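Local coordinates for protein PfVFT1 (Plasmodium falciparum, PDB 5JKQ) that is of unproven function but has the two-lobed Venus flytrap architecture of solute-binding proteins and so probably binds a small molecule between its lobes, at residues 25-28 / 29-32; 65-68 / 69-72; 210-213 / 214-218. The protein carries 3 engineered substitutions. One frame throughout, in Å; residues are numbered along the deposited sequence.

Contact 1. Residues 25-28 / 29-32; sequences KELI and QNEE
K25 and Q29 meet in the last turn of helix 14-29, where the chain leaves the helix and, through an Asx turn at N30, enters helix 32-39. The amide of Q29 donates to K25 O at 3.0 Å, the usual i to i+4 bond. The fully extended K25 side chain crosses that of Q29 at an angle, its CE 3.9 Å from Q29 NE2, while its NZ goes on to N55 OD1 and the carbonyl oxygen of L53. E26 follows with the next helical bond, accepting N30 N at its carbonyl oxygen. Its carboxylate is tied to Q29 by water 1, which donates to E26 OE1 at 2.6 Å and to Q29 OE1. The side chains of E26 and N30 cross at an angle, E26 CG coming 3.9 Å from N30 ND2, and the carboxylate and amide planes are 63° apart, so the two flat groups do not stack. L27 has its CB directed away from 29-32, but CD2 returns to 3.4 Å from E32 OE1; the branched end also packs on I109, I110 and T113 of helix 102-118. I28 packs on I47 and I50. What closes the turn is N30. Its chi1 of 64° folds the amide back over the helix end. There OD1 is pressed against two carbonyl oxygens, 3.0 Å from E26 O and 2.9 Å from L27 O, and as all three are acceptors neither approach is a bond. The donor that offsets this crowding is E32 N, which reaches N30 OD1 at 3.1 Å in a fairly straight bond of 162°, standing above the amide plane.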
ATOM      1  N   LYS A  25      -3.001  13.631   6.893  1.00 19.21           N
ATOM      2  CA  LYS A  25      -3.199  13.940   8.301  1.00 14.54           C
ATOM      3  C   LYS A  25      -4.551  14.614   8.510  1.00 23.81           C
ATOM      4  O   LYS A  25      -5.294  14.271   9.431  1.00 21.12           O
ATOM      5  CB  LYS A  25      -2.072  14.835   8.816  1.00 21.27           C
ATOM      6  CG  LYS A  25      -2.193  15.204  10.285  1.00 21.60           C
ATOM      7  CD  LYS A  25      -0.975  15.977  10.760  1.00 22.06           C
ATOM      8  CE  LYS A  25      -1.089  16.351  12.226  1.00 20.30           C
ATOM      9  NZ  LYS A  25       0.145  17.018  12.715  1.00 24.11           N
ATOM     10  N   GLU A  26      -4.871  15.563   7.637  1.00 21.76           N
ATOM     11  CA  GLU A  26      -6.144  16.266   7.714  1.00 22.99           C
ATOM     12  C   GLU A  26      -7.305  15.320   7.416  1.00 21.48           C
ATOM     13  O   GLU A  26      -8.355  15.397   8.056  1.00 18.62           O
ATOM     14  CB  GLU A  26      -6.162  17.452   6.747  1.00 16.74           C
ATOM     15  CG  GLU A  26      -7.496  18.172   6.692  1.00 25.13           C
ATOM     16  CD  GLU A  26      -7.366  19.619   6.262  1.00 24.90           C
ATOM     17  OE1 GLU A  26      -6.627  20.375   6.928  1.00 21.24           O
ATOM     18  OE2 GLU A  26      -8.005  20.000   5.260  1.00 21.23           O
ATOM     19  N   LEU A  27      -7.111  14.427   6.449  1.00 18.25           N
ATOM     20  CA  LEU A  27      -8.148  13.473   6.067  1.00 18.45           C
ATOM     21  C   LEU A  27      -8.438  12.483   7.195  1.00 22.56           C
ATOM     22  O   LEU A  27      -9.516  11.890   7.250  1.00 20.53           O
ATOM     23  CB  LEU A  27      -7.744  12.718   4.800  1.00 18.66           C
ATOM     24  CG  LEU A  27      -7.884  13.499   3.489  1.00 20.46           C
ATOM     25  CD1 LEU A  27      -7.304  12.706   2.336  1.00 20.03           C
ATOM     26  CD2 LEU A  27      -9.340  13.848   3.202  1.00 19.75           C
ATOM     27  N   ILE A  28      -7.470  12.312   8.088  1.00 18.20           N
ATOM     28  CA  ILE A  28      -7.632  11.448   9.251  1.00 16.36           C
ATOM     29  C   ILE A  28      -8.322  12.218  10.372  1.00 22.91           C
ATOM     30  O   ILE A  28      -9.117  11.656  11.125  1.00 23.54           O
ATOM     31  CB  ILE A  28      -6.268  10.897   9.725  1.00 18.75           C
ATOM     32  CG1 ILE A  28      -5.759   9.868   8.716  1.00 11.81           C
ATOM     33  CG2 ILE A  28      -6.376  10.249  11.106  1.00 18.47           C
ATOM     34  CD1 ILE A  28      -4.302   9.508   8.869  1.00 21.72           C
ATOM     35  N   GLN A  29      -8.025  13.510  10.466  1.00 24.31           N
ATOM     36  CA  GLN A  29      -8.654  14.375  11.456  1.00 20.12           C
ATOM     37  C   GLN A  29     -10.136  14.592  11.160  1.00 16.01           C
ATOM     38  O   GLN A  29     -10.960  14.586  12.073  1.00 20.45           O
ATOM     39  CB  GLN A  29      -7.940  15.730  11.515  1.00 26.95           C
ATOM     40  CG  GLN A  29      -6.557  15.687  12.145  1.00 28.91           C
ATOM     41  CD  GLN A  29      -5.808  17.002  12.014  1.00 25.47           C
ATOM     42  OE1 GLN A  29      -6.087  17.807  11.123  1.00 21.49           O
ATOM     43  NE2 GLN A  29      -4.851  17.226  12.905  1.00 19.03           N
ATOM     44  N   ASN A  30     -10.472  14.789   9.887  1.00 17.54           N
ATOM     45  CA  ASN A  30     -11.845  15.116   9.507  1.00 23.67           C
ATOM     46  C   ASN A  30     -12.687  13.888   9.147  1.00 22.86           C
ATOM     47  O   ASN A  30     -13.786  14.021   8.607  1.00 30.68           O
ATOM     48  CB  ASN A  30     -11.842  16.110   8.337  1.00 19.71           C
ATOM     49  CG  ASN A  30     -11.229  15.540   7.071  1.00 19.77           C
ATOM     50  OD1 ASN A  30     -10.994  14.340   6.960  1.00 20.68           O
ATOM     51  ND2 ASN A  30     -10.979  16.409   6.100  1.00 21.75           N
ATOM     52  N   GLU A  31     -12.157  12.701   9.432  1.00 20.89           N
ATOM     53  CA  GLU A  31     -12.900  11.444   9.293  1.00 34.79           C
ATOM     54  C   GLU A  31     -13.212  11.052   7.844  1.00 22.33           C
ATOM     55  O   GLU A  31     -13.824  10.012   7.610  1.00 26.88           O
ATOM     56  CB  GLU A  31     -14.220  11.517  10.076  1.00 28.48           C
ATOM     57  CG  GLU A  31     -14.095  12.052  11.496  1.00 41.97           C
ATOM     58  CD  GLU A  31     -15.447  12.243  12.164  1.00 47.20           C
ATOM     59  OE1 GLU A  31     -16.430  11.615  11.713  1.00 51.48           O
ATOM     60  OE2 GLU A  31     -15.530  13.024  13.137  1.00 41.65           O
ATOM     61  N   GLU A  32     -12.802  11.866   6.875  1.00 14.96           N
ATOM     62  CA  GLU A  32     -13.124  11.591   5.475  1.00 21.11           C
ATOM     63  C   GLU A  32     -12.511  10.283   4.983  1.00 19.49           C
ATOM     64  O   GLU A  32     -13.146   9.538   4.235  1.00 13.93           O
ATOM     65  CB  GLU A  32     -12.660  12.737   4.575  1.00 23.89           C
ATOM     66  CG  GLU A  32     -13.601  13.931   4.555  1.00 27.61           C
ATOM     67  CD  GLU A  32     -13.153  15.017   3.594  1.00 27.44           C
ATOM     68  OE1 GLU A  32     -12.547  14.684   2.554  1.00 32.19           O
ATOM     69  OE2 GLU A  32     -13.406  16.206   3.882  1.00 37.12           O
TER
HETATM   70  O   HOH W   1      -5.196  19.719   8.958  1.00 18.10           O

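Contact 2. Residues 65-68 / 69-72; sequences IDDV and LSEI
D67 OD1 receives the amide of S70 at 3.1 Å, the capping bond of a residue that stands at the N-cap of helix 68-75. S70 OG also lies close, 3.0 Å from D67 OD1. The amide comes from above the carboxylate plane, 46° out of it, with an N-H...O angle of 152°. A chi1 of 65° swings the carboxylate in over the backbone and forward across the first turn, where the amides of the helix start have no carbonyl partners within the helix. The other oxygen, OD2, forms a salt bridge with NE of R15 from helix 14-29. It also takes a weak bond from water 2, which in turn accepts L69 N at 3.2 Å, so a second amide of the first turn is reached through solvent. The hydroxyl of S70 turns back to the loop and donates to I65 O at 2.5 Å, a short bond lying in the carbonyl plane on a lone pair. I65, D66 and D67 form an inverse gamma turn centred on D66, and the serine thus holds the carbonyl at its opening. Beyond the cap, V68 O is approached by two amides: I72 N at 3.1 Å, in the carbonyl plane, and E71 N through a weak bond. V68 and I72 both pack on L16 of helix 14-29 and on H145. Their side chains cross at an angle and touch through V68 CG1 and I72 CD1, 3.8 Å apart.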
ATOM      1  N   ILE A  65       9.370  28.277  -4.936  1.00 30.10           N
ATOM      2  CA  ILE A  65      10.324  27.178  -4.859  1.00 18.30           C
ATOM      3  C   ILE A  65      10.498  26.528  -6.230  1.00 27.00           C
ATOM      4  O   ILE A  65       9.522  26.312  -6.947  1.00 31.12           O
ATOM      5  CB  ILE A  65       9.877  26.100  -3.843  1.00 24.46           C
ATOM      6  CG1 ILE A  65       9.377  26.739  -2.540  1.00 28.83           C
ATOM      7  CG2 ILE A  65      11.011  25.125  -3.557  1.00 27.01           C
ATOM      8  CD1 ILE A  65      10.362  27.694  -1.883  1.00 28.10           C
ATOM      9  N   ASP A  66      11.741  26.228  -6.595  1.00 23.83           N
ATOM     10  CA  ASP A  66      12.018  25.508  -7.835  1.00 21.08           C
ATOM     11  C   ASP A  66      11.907  24.007  -7.580  1.00 21.73           C
ATOM     12  O   ASP A  66      12.915  23.305  -7.496  1.00 19.10           O
ATOM     13  CB  ASP A  66      13.406  25.864  -8.377  1.00 25.13           C
ATOM     14  CG  ASP A  66      13.645  25.324  -9.784  1.00 31.12           C
ATOM     15  OD1 ASP A  66      12.812  24.536 -10.281  1.00 27.01           O
ATOM     16  OD2 ASP A  66      14.674  25.688 -10.395  1.00 24.42           O
ATOM     17  N   ASP A  67      10.674  23.523  -7.454  1.00 23.80           N
ATOM     18  CA  ASP A  67      10.427  22.115  -7.162  1.00 19.60           C
ATOM     19  C   ASP A  67       9.242  21.583  -7.965  1.00 15.96           C
ATOM     20  O   ASP A  67       8.658  22.302  -8.774  1.00 22.87           O
ATOM     21  CB  ASP A  67      10.195  21.920  -5.657  1.00 19.34           C
ATOM     22  CG  ASP A  67       8.936  22.608  -5.154  1.00 20.37           C
ATOM     23  OD1 ASP A  67       8.370  23.451  -5.881  1.00 20.41           O
ATOM     24  OD2 ASP A  67       8.520  22.308  -4.014  1.00 15.96           O
ATOM     25  N   VAL A  68       8.901  20.320  -7.739  1.00 25.84           N
ATOM     26  CA  VAL A  68       7.817  19.668  -8.467  1.00 16.16           C
ATOM     27  C   VAL A  68       6.463  20.298  -8.144  1.00 20.07           C
ATOM     28  O   VAL A  68       5.623  20.449  -9.028  1.00 23.70           O
ATOM     29  CB  VAL A  68       7.776  18.151  -8.149  1.00 28.33           C
ATOM     30  CG1 VAL A  68       6.484  17.500  -8.652  1.00 23.79           C
ATOM     31  CG2 VAL A  68       8.987  17.460  -8.756  1.00 22.65           C
ATOM     32  N   LEU A  69       6.250  20.666  -6.884  1.00 19.64           N
ATOM     33  CA  LEU A  69       4.955  21.193  -6.476  1.00 17.82           C
ATOM     34  C   LEU A  69       4.648  22.499  -7.203  1.00 19.68           C
ATOM     35  O   LEU A  69       3.503  22.751  -7.573  1.00 23.38           O
ATOM     36  CB  LEU A  69       4.897  21.411  -4.962  1.00 14.89           C
ATOM     37  CG  LEU A  69       3.496  21.729  -4.425  1.00  9.88           C
ATOM     38  CD1 LEU A  69       2.576  20.524  -4.558  1.00 16.52           C
ATOM     39  CD2 LEU A  69       3.552  22.196  -2.983  1.00 25.38           C
ATOM     40  N   SER A  70       5.670  23.322  -7.413  1.00 25.39           N
ATOM     41  CA  SER A  70       5.493  24.582  -8.128  1.00 24.57           C
ATOM     42  C   SER A  70       5.035  24.349  -9.567  1.00 23.92           C
ATOM     43  O   SER A  70       4.285  25.152 -10.121  1.00 29.73           O
ATOM     44  CB  SER A  70       6.788  25.391  -8.113  1.00 24.90           C
ATOM     45  OG  SER A  70       6.999  25.983  -6.843  1.00 22.07           O
ATOM     46  N   GLU A  71       5.486  23.251 -10.168  1.00 22.61           N
ATOM     47  CA  GLU A  71       5.043  22.889 -11.509  1.00 23.90           C
ATOM     48  C   GLU A  71       3.568  22.499 -11.480  1.00 22.96           C
ATOM     49  O   GLU A  71       2.781  22.931 -12.323  1.00 17.42           O
ATOM     50  CB  GLU A  71       5.882  21.737 -12.070  1.00 25.22           C
ATOM     51  CG  GLU A  71       7.371  22.039 -12.166  1.00 30.70           C
ATOM     52  CD  GLU A  71       8.170  20.865 -12.702  1.00 36.42           C
ATOM     53  OE1 GLU A  71       7.554  19.863 -13.125  1.00 37.78           O
ATOM     54  OE2 GLU A  71       9.416  20.945 -12.701  1.00 38.13           O
ATOM     55  N   ILE A  72       3.207  21.680 -10.497  1.00 20.56           N
ATOM     56  CA  ILE A  72       1.827  21.245 -10.313  1.00 22.09           C
ATOM     57  C   ILE A  72       0.915  22.450 -10.103  1.00 17.25           C
ATOM     58  O   ILE A  72      -0.182  22.512 -10.657  1.00 16.12           O
ATOM     59  CB  ILE A  72       1.710  20.274  -9.114  1.00 20.03           C
ATOM     60  CG1 ILE A  72       2.427  18.963  -9.434  1.00 18.23           C
ATOM     61  CG2 ILE A  72       0.247  19.976  -8.767  1.00 17.24           C
ATOM     62  CD1 ILE A  72       2.790  18.152  -8.211  1.00 24.49           C
TER
HETATM   63  O   HOH W   2       7.856  19.561  -4.385  1.00 16.38           O

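Contact 3. Residues 210-213 / 214-218; sequences LTEA and NCNAL
T211 to A217 run from the N-cap into the first turns of helix 212-222, as the backbone bonds record: N216 N donates to E212 O at 3.0 Å, and A217 N to A213 O at 3.2 Å. Ahead of these, N214 N makes a weak bond to T211 O. It is held better by the side chain, since T211 OG1 accepts it at 3.1 Å with an N-H...O angle of 149°. With chi1 at 71° the hydroxyl is turned to face that amide. In return N214 OD1 takes the amide of T211, a weak bond of 3.3 Å, and the reciprocal pair is a capping box. The helix it starts is the crossover of a beta-alpha-beta unit between parallel strands 206-209 and 227-229, and C215 fastens it to the first of these by a disulfide to C209. The other end of the N214 amide, ND2, donates to N179 OD1 and S254 OG, linking the cap to the sheet. On the exposed side, E212 and N216 lie side by side, their carboxylate and amide planes 22° apart and E212 CG 3.6 Å from N216 ND2.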
ATOM      1  N   LEU A 210      -1.672 -16.737  -0.622  1.00 20.69           N
ATOM      2  CA  LEU A 210      -2.396 -16.390  -1.839  1.00 18.66           C
ATOM      3  C   LEU A 210      -1.600 -15.382  -2.662  1.00 19.90           C
ATOM      4  O   LEU A 210      -1.702 -15.352  -3.888  1.00 16.86           O
ATOM      5  CB  LEU A 210      -3.780 -15.834  -1.501  1.00 22.67           C
ATOM      6  CG  LEU A 210      -4.658 -15.424  -2.687  1.00 23.53           C
ATOM      7  CD1 LEU A 210      -4.833 -16.570  -3.674  1.00 20.51           C
ATOM      8  CD2 LEU A 210      -6.012 -14.943  -2.196  1.00 23.26           C
ATOM      9  N   THR A 211      -0.808 -14.563  -1.975  1.00 18.23           N
ATOM     10  CA  THR A 211       0.049 -13.580  -2.627  1.00 20.44           C
ATOM     11  C   THR A 211       1.452 -13.630  -2.037  1.00 20.02           C
ATOM     12  O   THR A 211       1.663 -14.196  -0.964  1.00 19.73           O
ATOM     13  CB  THR A 211      -0.500 -12.147  -2.475  1.00 23.86           C
ATOM     14  OG1 THR A 211      -0.347 -11.714  -1.118  1.00 20.43           O
ATOM     15  CG2 THR A 211      -1.970 -12.079  -2.873  1.00 20.15           C
ATOM     16  N   GLU A 212       2.407 -13.031  -2.740  1.00 23.00           N
ATOM     17  CA  GLU A 212       3.775 -12.939  -2.247  1.00 23.72           C
ATOM     18  C   GLU A 212       3.828 -12.097  -0.976  1.00 22.19           C
ATOM     19  O   GLU A 212       4.591 -12.393  -0.055  1.00 22.50           O
ATOM     20  CB  GLU A 212       4.690 -12.342  -3.319  1.00 23.89           C
ATOM     21  CG  GLU A 212       6.160 -12.301  -2.928  1.00 32.21           C
ATOM     22  CD  GLU A 212       7.049 -11.788  -4.048  1.00 30.54           C
ATOM     23  OE1 GLU A 212       6.529 -11.121  -4.967  1.00 34.99           O
ATOM     24  OE2 GLU A 212       8.268 -12.055  -4.009  1.00 35.28           O
ATOM     25  N   ALA A 213       3.010 -11.049  -0.932  1.00 23.40           N
ATOM     26  CA  ALA A 213       2.984 -10.142   0.209  1.00 22.76           C
ATOM     27  C   ALA A 213       2.512 -10.853   1.474  1.00 21.43           C
ATOM     28  O   ALA A 213       2.953 -10.522   2.574  1.00 20.96           O
ATOM     29  CB  ALA A 213       2.094  -8.948  -0.087  1.00 21.91           C
ATOM     30  N   ASN A 214       1.611 -11.821   1.318  1.00 26.30           N
ATOM     31  CA  ASN A 214       1.136 -12.607   2.454  1.00 17.15           C
ATOM     32  C   ASN A 214       2.282 -13.375   3.107  1.00 22.27           C
ATOM     33  O   ASN A 214       2.459 -13.324   4.325  1.00 16.87           O
ATOM     34  CB  ASN A 214       0.041 -13.594   2.027  1.00 17.83           C
ATOM     35  CG  ASN A 214      -1.301 -12.923   1.749  1.00 22.76           C
ATOM     36  OD1 ASN A 214      -1.983 -13.275   0.786  1.00 19.96           O
ATOM     37  ND2 ASN A 214      -1.692 -11.972   2.593  1.00 18.82           N
ATOM     38  N   CYS A 215       3.054 -14.090   2.294  1.00 13.66           N
ATOM     39  CA  CYS A 215       4.183 -14.864   2.797  1.00 17.72           C
ATOM     40  C   CYS A 215       5.281 -13.969   3.363  1.00 22.62           C
ATOM     41  O   CYS A 215       5.956 -14.341   4.324  1.00 25.03           O
ATOM     42  CB  CYS A 215       4.756 -15.756   1.694  1.00 14.89           C
ATOM     43  SG  CYS A 215       3.941 -17.364   1.555  1.00 26.03           S
ATOM     44  N   ASN A 216       5.458 -12.792   2.772  1.00 19.48           N
ATOM     45  CA  ASN A 216       6.482 -11.860   3.229  1.00 22.13           C
ATOM     46  C   ASN A 216       6.216 -11.359   4.644  1.00 20.86           C
ATOM     47  O   ASN A 216       7.144 -11.200   5.437  1.00 20.18           O
ATOM     48  CB  ASN A 216       6.587 -10.670   2.269  1.00 21.40           C
ATOM     49  CG  ASN A 216       7.648 -10.873   1.200  1.00 34.65           C
ATOM     50  OD1 ASN A 216       8.732 -11.389   1.471  1.00 40.93           O
ATOM     51  ND2 ASN A 216       7.338 -10.463  -0.025  1.00 31.98           N
ATOM     52  N   ALA A 217       4.949 -11.115   4.958  1.00 23.34           N
ATOM     53  CA  ALA A 217       4.574 -10.633   6.282  1.00 20.44           C
ATOM     54  C   ALA A 217       4.963 -11.641   7.361  1.00 20.62           C
ATOM     55  O   ALA A 217       5.277 -11.259   8.488  1.00 24.23           O
ATOM     56  CB  ALA A 217       3.082 -10.344   6.337  1.00 22.78           C
ATOM     57  N   LEU A 218       4.949 -12.923   7.008  1.00 19.39           N
ATOM     58  CA  LEU A 218       5.319 -13.981   7.945  1.00 24.04           C
ATOM     59  C   LEU A 218       6.797 -14.343   7.836  1.00 22.44           C
ATOM     60  O   LEU A 218       7.390 -14.838   8.795  1.00 30.03           O
ATOM     61  CB  LEU A 218       4.463 -15.229   7.715  1.00 19.55           C
ATOM     62  CG  LEU A 218       3.157 -15.276   8.513  1.00 26.08           C
ATOM     63  CD1 LEU A 218       2.042 -14.551   7.777  1.00 21.27           C
ATOM     64  CD2 LEU A 218       2.769 -16.710   8.819  1.00 24.78           C
TER

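Overall arrangement
Contact 1 is the C-terminal end of helix 14-29, while contact 2, in the loop before helix 68-75 and that helix's first turn, packs against R15 and L16 near the start of helix 14-29. Their centres are 25 Å apart and their nearest atoms about 14 Å apart; they do not touch, and helix 14-29 spans from one to the other. Contact 3 lies across the chain's centre from both, at centre distances of 30 Å from contact 1 and 38 Å from contact 2. That separation is consistent with placement in the two different lobes of a Venus flytrap protein. Contacts 2 and 3 are both helix starts with a side-chain cap, whereas contact 1 joins one helix's end to another's start.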